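Local coordinates for YUKD protein (Bacillus subtilis, PDB 2BPS) that is a ubiquitin-like protein required for secretion of YukE and probably a component or regulator of the ESX/ESAT-6-like secretion system, at residues 8-11 / 17-20; 35-40 / 44-49; 59-64 / 68-73. All coordinates share one frame; numbering follows the deposited sequence.

The chain of this ubiquitin-like protein can be read as three short closures made one after another, none enclosing or crossing the next. Interaction 1 closes the turn between strands 4-10 and 18-24, the hairpin at one end of the mixed sheet. The chain then forms helix 31-39, and interaction 2 folds the following loop back onto that helix's last turn. Interaction 3 links strand 59-62, at the other margin of the sheet, to the 3-10 turn leading toward strand 77-80. Interactions 1 and 2 touch through Phe19 on Ala36 and Leu11 on Trp37, joining hairpin to helix; interaction 3 lies on the opposite side of the chain's centre, about 16 Å from interaction 1 between centres.

Interaction 1: 8-11 / 17-20; sequences TIDL and SVFD
Ile9 and Phe19 face each other as a hydrogen-bonded pair in the N-terminal beta hairpin of the beta-grasp, or ubiquitin-like, fold, where strands 8-10 and 18-20 run at 163° to one another. The backbone supplies most of the polar contact. Ile9 N donates to Phe19 O at 2.8 Å, and Phe19 N returns a bond to Ile9 O at 3.1 Å. Toward the turn the ladder gains another rung, with Leu11 N reaching Ser17 O at 2.9 Å.

Apolar contact dominates the face that meets helix 31-39. Phe19 has its CG set between the backbone N and the carbonyl carbon (chi1 65°), a rotation that folds the ring back across the neighbouring strand and lays one face against Ile9. Over that face Ile9 CB makes a CH-pi contact, 3.9 Å from the centroid of the Phe19 ring. Ile9 also packs on Val32, and the Phe19 ring on Ala36, so the pair helps to seat the helix on the sheet.

The other face of the hairpin is mixed in character. Val18 places CG1 3.6 Å from Thr8 CG2 and spreads its second methyl beside the Asp10 carboxylate, whose OD1 forms a salt bridge with Arg77 of strand 77-80. At the far end, Thr8 OG1 donates to Asp20 OD1 at 2.8 Å, arriving from above the carboxylate plane, 39° out of it.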
loop_
_atom_site.group_PDB
_atom_site.type_symbol
_atom_site.label_atom_id
_atom_site.label_comp_id
_atom_site.label_asym_id
_atom_site.label_seq_id
_atom_site.Cartn_x
_atom_site.Cartn_y
_atom_site.Cartn_z
ATOM N N THR A 8 3.629 1.079 6.321
ATOM C CA THR A 8 3.399 -0.311 6.684
ATOM C C THR A 8 2.316 -0.890 5.798
ATOM O O THR A 8 1.271 -0.265 5.605
ATOM C CB THR A 8 2.928 -0.438 8.116
ATOM O OG1 THR A 8 3.919 0.102 8.972
ATOM C CG2 THR A 8 2.714 -1.877 8.481
ATOM N N ILE A 9 2.558 -2.080 5.259
ATOM C CA ILE A 9 1.568 -2.723 4.420
ATOM C C ILE A 9 0.942 -3.883 5.185
ATOM O O ILE A 9 1.645 -4.730 5.741
ATOM C CB ILE A 9 2.193 -3.222 3.129
ATOM C CG1 ILE A 9 3.036 -2.100 2.503
ATOM C CG2 ILE A 9 1.105 -3.681 2.181
ATOM C CD1 ILE A 9 2.328 -0.750 2.356
ATOM N N ASP A 10 -0.388 -3.906 5.216
ATOM C CA ASP A 10 -1.135 -4.931 5.931
ATOM C C ASP A 10 -1.970 -5.813 4.996
ATOM O O ASP A 10 -2.930 -5.358 4.388
ATOM C CB ASP A 10 -2.029 -4.248 6.970
ATOM C CG ASP A 10 -2.704 -5.227 7.912
ATOM O OD1 ASP A 10 -3.145 -4.778 8.994
ATOM O OD2 ASP A 10 -2.806 -6.435 7.581
ATOM N N LEU A 11 -1.591 -7.083 4.888
ATOM C CA LEU A 11 -2.306 -8.034 4.045
ATOM C C LEU A 11 -3.358 -8.787 4.860
ATOM O O LEU A 11 -3.529 -10.000 4.719
ATOM C CB LEU A 11 -1.322 -9.027 3.424
ATOM C CG LEU A 11 -0.298 -8.408 2.471
ATOM C CD1 LEU A 11 0.751 -9.434 2.112
ATOM C CD2 LEU A 11 -0.997 -7.901 1.226
ATOM N N SER A 17 -0.219 -11.285 6.565
ATOM C CA SER A 17 1.073 -10.791 7.032
ATOM C C SER A 17 1.154 -9.257 7.072
ATOM O O SER A 17 0.231 -8.554 6.646
ATOM C CB SER A 17 2.208 -11.378 6.184
ATOM O OG SER A 17 1.922 -11.290 4.803
ATOM N N VAL A 18 2.257 -8.741 7.597
ATOM C CA VAL A 18 2.441 -7.304 7.707
ATOM C C VAL A 18 3.910 -6.940 7.594
ATOM O O VAL A 18 4.720 -7.412 8.386
ATOM C CB VAL A 18 1.955 -6.800 9.063
ATOM C CG1 VAL A 18 2.307 -5.343 9.231
ATOM C CG2 VAL A 18 0.477 -7.020 9.186
ATOM N N PHE A 19 4.262 -6.100 6.628
ATOM C CA PHE A 19 5.655 -5.710 6.493
ATOM C C PHE A 19 5.802 -4.207 6.329
ATOM O O PHE A 19 4.837 -3.521 6.022
ATOM C CB PHE A 19 6.294 -6.421 5.309
ATOM C CG PHE A 19 5.708 -6.043 3.993
ATOM C CD1 PHE A 19 4.462 -6.512 3.613
ATOM C CD2 PHE A 19 6.407 -5.214 3.123
ATOM C CE1 PHE A 19 3.916 -6.164 2.375
ATOM C CE2 PHE A 19 5.868 -4.860 1.887
ATOM C CZ PHE A 19 4.621 -5.337 1.512
ATOM N N ASP A 20 7.010 -3.700 6.556
ATOM C CA ASP A 20 7.274 -2.275 6.408
ATOM C C ASP A 20 7.947 -2.024 5.061
ATOM O O ASP A 20 8.700 -2.865 4.561
ATOM C CB ASP A 20 8.145 -1.759 7.560
ATOM C CG ASP A 20 7.372 -1.660 8.866
ATOM O OD1 ASP A 20 6.123 -1.682 8.808
ATOM O OD2 ASP A 20 7.997 -1.548 9.945
#

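Interaction 2: 35-40 / 44-49; sequences IAWQAQ and MPPREG
Trp37 projects from the last turn of helix 31-39 and turns one face of its indole to Pro46, whose ring crosses it at a slant. Pro46 CD sits over the five-membered part, 3.5 Å from the centroid of that Trp37 ring, a CH-pi contact made by a methylene probably made slightly electropositive by its bond to nitrogen. Pro46 CB extends the overlap along the indole to the six-membered part, meeting Trp37 CH2 at 3.4 Å. Pro45, reached through a cis peptide bond, meets the indole mainly with its backbone, Pro45 C lying 3.3 Å from Trp37 CZ2, with CB more distant.

Met44 comes from a different direction, near the plane of the indole, and sets its CB 4.0 Å from Trp37 CZ2. Its CG is anti to the carbonyl carbon (chi1 -55°), and further bends lead the end of the chain away from the tryptophan; the Met44 side chain also touches Tyr14 and Asn15. Tyr14 packs edge-to-face with Trp37 and uses its hydroxyl to accept the N-H of Arg47, so both the indole and the loop are tied to the hairpin turn. An alanine in place of Trp37 would remove the indole and probably leave Pro46 and the Tyr14 ring without their common partner, opening a gap between helix and loop. The arrangement is a proline-tryptophan CH-pi contact, used here in the loop that joins the helix of the beta-grasp fold to strand 51-54.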
loop_
_atom_site.group_PDB
_atom_site.type_symbol
_atom_site.label_atom_id
_atom_site.label_comp_id
_atom_site.label_asym_id
_atom_site.label_seq_id
_atom_site.Cartn_x
_atom_site.Cartn_y
_atom_site.Cartn_z
ATOM N N ILE A 35 4.815 -4.772 -5.085
ATOM C CA ILE A 35 5.847 -5.086 -4.121
ATOM C C ILE A 35 5.355 -6.112 -3.109
ATOM O O ILE A 35 6.053 -7.080 -2.803
ATOM C CB ILE A 35 6.287 -3.814 -3.380
ATOM C CG1 ILE A 35 6.842 -2.810 -4.396
ATOM C CG2 ILE A 35 7.315 -4.153 -2.312
ATOM C CD1 ILE A 35 7.389 -1.557 -3.775
ATOM N N ALA A 36 4.149 -5.902 -2.596
ATOM C CA ALA A 36 3.583 -6.814 -1.617
ATOM C C ALA A 36 3.618 -8.246 -2.123
ATOM O O ALA A 36 4.073 -9.143 -1.419
ATOM C CB ALA A 36 2.168 -6.414 -1.302
ATOM N N TRP A 37 3.146 -8.461 -3.348
ATOM C CA TRP A 37 3.121 -9.804 -3.924
ATOM C C TRP A 37 4.498 -10.400 -4.181
ATOM O O TRP A 37 4.682 -11.601 -4.013
ATOM C CB TRP A 37 2.249 -9.825 -5.191
ATOM C CG TRP A 37 0.854 -10.391 -4.918
ATOM C CD1 TRP A 37 0.374 -11.619 -5.302
ATOM C CD2 TRP A 37 -0.174 -9.808 -4.098
ATOM N NE1 TRP A 37 -0.874 -11.839 -4.762
ATOM C CE2 TRP A 37 -1.237 -10.746 -4.023
ATOM C CE3 TRP A 37 -0.300 -8.591 -3.415
ATOM C CZ2 TRP A 37 -2.407 -10.503 -3.292
ATOM C CZ3 TRP A 37 -1.470 -8.350 -2.684
ATOM C CH2 TRP A 37 -2.506 -9.306 -2.632
ATOM N N GLN A 38 5.464 -9.566 -4.567
ATOM C CA GLN A 38 6.833 -10.027 -4.808
ATOM C C GLN A 38 7.427 -10.471 -3.466
ATOM O O GLN A 38 7.873 -11.597 -3.311
ATOM C CB GLN A 38 7.702 -8.899 -5.405
ATOM C CG GLN A 38 7.381 -8.484 -6.861
ATOM C CD GLN A 38 8.267 -7.324 -7.414
ATOM O OE1 GLN A 38 9.496 -7.339 -7.286
ATOM N NE2 GLN A 38 7.631 -6.334 -8.047
ATOM N N ALA A 39 7.396 -9.578 -2.488
ATOM C CA ALA A 39 7.951 -9.842 -1.163
ATOM C C ALA A 39 7.329 -10.967 -0.322
ATOM O O ALA A 39 8.056 -11.730 0.315
ATOM C CB ALA A 39 7.949 -8.546 -0.351
ATOM N N GLN A 40 6.002 -11.067 -0.300
ATOM C CA GLN A 40 5.341 -12.081 0.515
ATOM C C GLN A 40 4.857 -13.315 -0.225
ATOM O O GLN A 40 4.796 -13.340 -1.457
ATOM C CB GLN A 40 4.173 -11.460 1.284
ATOM C CG GLN A 40 4.362 -11.434 2.809
ATOM C CD GLN A 40 5.389 -10.400 3.293
ATOM O OE1 GLN A 40 6.534 -10.363 2.832
ATOM N NE2 GLN A 40 4.975 -9.568 4.240
ATOM N N MET A 44 -2.688 -15.921 -3.668
ATOM C CA MET A 44 -4.070 -15.457 -3.751
ATOM C C MET A 44 -4.745 -15.415 -5.120
ATOM O O MET A 44 -5.519 -16.318 -5.429
ATOM C CB MET A 44 -4.218 -14.108 -3.048
ATOM C CG MET A 44 -3.731 -14.085 -1.588
ATOM S SD MET A 44 -4.126 -15.497 -0.507
ATOM C CE MET A 44 -2.430 -15.960 0.152
ATOM N N PRO A 45 -4.485 -14.397 -5.967
ATOM C CA PRO A 45 -3.672 -13.179 -6.014
ATOM C C PRO A 45 -4.409 -11.934 -5.479
ATOM O O PRO A 45 -5.339 -12.056 -4.687
ATOM C CB PRO A 45 -3.380 -13.067 -7.498
ATOM C CG PRO A 45 -4.709 -13.373 -8.067
ATOM C CD PRO A 45 -5.116 -14.609 -7.286
ATOM N N PRO A 46 -4.009 -10.719 -5.913
ATOM C CA PRO A 46 -4.696 -9.526 -5.413
ATOM C C PRO A 46 -6.031 -9.292 -6.094
ATOM O O PRO A 46 -6.277 -9.795 -7.186
ATOM C CB PRO A 46 -3.706 -8.415 -5.718
ATOM C CG PRO A 46 -3.157 -8.850 -7.015
ATOM C CD PRO A 46 -2.873 -10.317 -6.764
ATOM N N ARG A 47 -6.880 -8.506 -5.445
ATOM C CA ARG A 47 -8.198 -8.206 -5.971
ATOM C C ARG A 47 -8.165 -7.024 -6.918
ATOM O O ARG A 47 -7.474 -6.036 -6.684
ATOM C CB ARG A 47 -9.160 -7.921 -4.824
ATOM C CG ARG A 47 -10.620 -7.882 -5.227
ATOM C CD ARG A 47 -11.486 -7.778 -3.990
ATOM N NE ARG A 47 -10.902 -8.565 -2.907
ATOM C CZ ARG A 47 -11.426 -8.690 -1.692
ATOM N NH1 ARG A 47 -10.803 -9.431 -0.779
ATOM N NH2 ARG A 47 -12.571 -8.081 -1.390
ATOM N N GLU A 48 -8.927 -7.143 -7.995
ATOM C CA GLU A 48 -9.018 -6.104 -9.003
ATOM C C GLU A 48 -9.443 -4.793 -8.356
ATOM O O GLU A 48 -9.977 -4.784 -7.248
ATOM C CB GLU A 48 -10.024 -6.533 -10.075
ATOM C CG GLU A 48 -10.447 -5.442 -11.044
ATOM C CD GLU A 48 -11.828 -4.884 -10.730
ATOM O OE1 GLU A 48 -12.223 -3.877 -11.363
ATOM O OE2 GLU A 48 -12.517 -5.455 -9.857
ATOM N N GLY A 49 -9.196 -3.687 -9.046
ATOM C CA GLY A 49 -9.564 -2.394 -8.509
ATOM C C GLY A 49 -8.400 -1.765 -7.778
ATOM O O GLY A 49 -8.216 -0.548 -7.809
#

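Interaction 3: 59-64 / 68-73; sequences KVFSGE and SDCGIT
The pairing of Phe61 with Cys70 joins strand 59-62, at one margin of the beta-grasp sheet, to the short 3-10 turn at 68-70, an element that ubiquitin itself also carries between its fourth and fifth strands. Phe61 sets off toward the turn at CB, and Cys70 lies against one face of its ring. What lies over that face is the methylene: Cys70 CB is 3.7 Å from the centroid of the Phe61 ring, displaced toward the rim on the side of CD2 and CE2. Cys70 SG, anti to the carbonyl carbon of its own residue (chi1 -61°), is thereby carried past the ring rather than above its middle. It stands 4.0 Å from the Phe61 centroid along a line 41° from the ring normal, an oblique sulfur-aromatic contact.

Ile72 approaches the ring from the same side as Cys70, its CD1 lying 4.4 Å from Phe61 CD1. The turn that presents these residues is held by its own bonds. Gly71 N donates to Ser68 O at 2.8 Å, and Thr73 OG1 bonds to Gly71 O at 3.0 Å from above the carbonyl plane.

Further partners fix both sides of the junction. Phe61 is backbone hydrogen-bonded to Ile52 and packs on Val54 in strand 51-54, while Cys70 also rests on Val29 and Cys65. Between the segments, then, the side-chain contact is made of CH-pi, sulfur-aromatic and other apolar packing, interactions that depend on shape and polarisability more than on the exact direction of any one bond.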
loop_
_atom_site.group_PDB
_atom_site.type_symbol
_atom_site.label_atom_id
_atom_site.label_comp_id
_atom_site.label_asym_id
_atom_site.label_seq_id
_atom_site.Cartn_x
_atom_site.Cartn_y
_atom_site.Cartn_z
ATOM N N LYS A 59 -9.473 6.194 5.436
ATOM C CA LYS A 59 -9.812 6.710 4.122
ATOM C C LYS A 59 -9.297 5.756 3.035
ATOM O O LYS A 59 -8.178 5.246 3.112
ATOM C CB LYS A 59 -9.246 8.122 3.931
ATOM C CG LYS A 59 -9.521 8.686 2.539
ATOM C CD LYS A 59 -9.433 10.194 2.511
ATOM C CE LYS A 59 -9.744 10.739 1.118
ATOM N NZ LYS A 59 -10.004 12.216 1.119
ATOM N N VAL A 60 -10.124 5.497 2.031
ATOM C CA VAL A 60 -9.737 4.598 0.956
ATOM C C VAL A 60 -9.288 5.364 -0.296
ATOM O O VAL A 60 -9.839 6.416 -0.618
ATOM C CB VAL A 60 -10.898 3.648 0.608
ATOM C CG1 VAL A 60 -10.628 2.956 -0.704
ATOM C CG2 VAL A 60 -11.064 2.614 1.708
ATOM N N PHE A 61 -8.279 4.838 -0.989
ATOM C CA PHE A 61 -7.773 5.483 -2.186
ATOM C C PHE A 61 -7.723 4.544 -3.370
ATOM O O PHE A 61 -7.497 3.339 -3.206
ATOM C CB PHE A 61 -6.379 6.034 -1.939
ATOM C CG PHE A 61 -6.341 7.136 -0.938
ATOM C CD1 PHE A 61 -6.176 6.859 0.408
ATOM C CD2 PHE A 61 -6.503 8.459 -1.340
ATOM C CE1 PHE A 61 -6.170 7.878 1.344
ATOM C CE2 PHE A 61 -6.501 9.491 -0.412
ATOM C CZ PHE A 61 -6.334 9.198 0.936
ATOM N N SER A 62 -7.938 5.100 -4.566
ATOM C CA SER A 62 -7.896 4.296 -5.784
ATOM C C SER A 62 -6.445 3.907 -5.986
ATOM O O SER A 62 -5.548 4.721 -5.764
ATOM C CB SER A 62 -8.393 5.085 -7.002
ATOM O OG SER A 62 -8.378 4.268 -8.166
ATOM N N GLY A 63 -6.214 2.667 -6.404
ATOM C CA GLY A 63 -4.852 2.203 -6.599
ATOM C C GLY A 63 -4.104 2.981 -7.657
ATOM O O GLY A 63 -2.906 2.783 -7.862
ATOM N N GLU A 64 -4.802 3.886 -8.326
ATOM C CA GLU A 64 -4.184 4.670 -9.386
ATOM C C GLU A 64 -3.608 5.999 -8.887
ATOM O O GLU A 64 -2.729 6.576 -9.514
ATOM C CB GLU A 64 -5.223 4.899 -10.488
ATOM C CG GLU A 64 -4.653 5.057 -11.887
ATOM C CD GLU A 64 -3.787 3.885 -12.322
ATOM O OE1 GLU A 64 -2.615 3.824 -11.891
ATOM O OE2 GLU A 64 -4.277 3.027 -13.089
ATOM N N SER A 68 1.793 10.652 -2.930
ATOM C CA SER A 68 1.943 12.011 -2.416
ATOM C C SER A 68 0.578 12.703 -2.459
ATOM O O SER A 68 0.149 13.325 -1.485
ATOM C CB SER A 68 2.940 12.784 -3.275
ATOM O OG SER A 68 2.493 12.861 -4.621
ATOM N N ASP A 69 -0.102 12.576 -3.598
ATOM C CA ASP A 69 -1.428 13.166 -3.802
ATOM C C ASP A 69 -2.472 12.638 -2.796
ATOM O O ASP A 69 -3.582 13.169 -2.703
ATOM C CB ASP A 69 -1.917 12.891 -5.238
ATOM C CG ASP A 69 -1.108 13.641 -6.298
ATOM O OD1 ASP A 69 -0.059 14.221 -5.938
ATOM O OD2 ASP A 69 -1.514 13.635 -7.487
ATOM N N CYS A 70 -2.119 11.595 -2.051
ATOM C CA CYS A 70 -3.031 11.026 -1.075
ATOM C C CYS A 70 -2.603 11.392 0.326
ATOM O O CYS A 70 -3.163 10.899 1.302
ATOM C CB CYS A 70 -3.072 9.516 -1.226
ATOM S SG CYS A 70 -3.640 9.027 -2.843
ATOM N N GLY A 71 -1.604 12.263 0.419
ATOM C CA GLY A 71 -1.115 12.690 1.717
ATOM C C GLY A 71 -0.558 11.542 2.532
ATOM O O GLY A 71 -0.352 11.667 3.731
ATOM N N ILE A 72 -0.315 10.414 1.878
ATOM C CA ILE A 72 0.229 9.246 2.546
ATOM C C ILE A 72 1.691 9.499 2.924
ATOM O O ILE A 72 2.519 9.785 2.065
ATOM C CB ILE A 72 0.079 8.020 1.622
ATOM C CG1 ILE A 72 -1.405 7.648 1.558
ATOM C CG2 ILE A 72 0.943 6.863 2.104
ATOM C CD1 ILE A 72 -1.743 6.574 0.573
ATOM N N THR A 73 1.997 9.409 4.216
ATOM C CA THR A 73 3.354 9.660 4.719
ATOM C C THR A 73 3.811 8.625 5.719
ATOM O O THR A 73 3.066 7.707 6.062
ATOM C CB THR A 73 3.443 10.993 5.451
ATOM O OG1 THR A 73 2.198 11.680 5.305
ATOM C CG2 THR A 73 4.594 11.836 4.904
#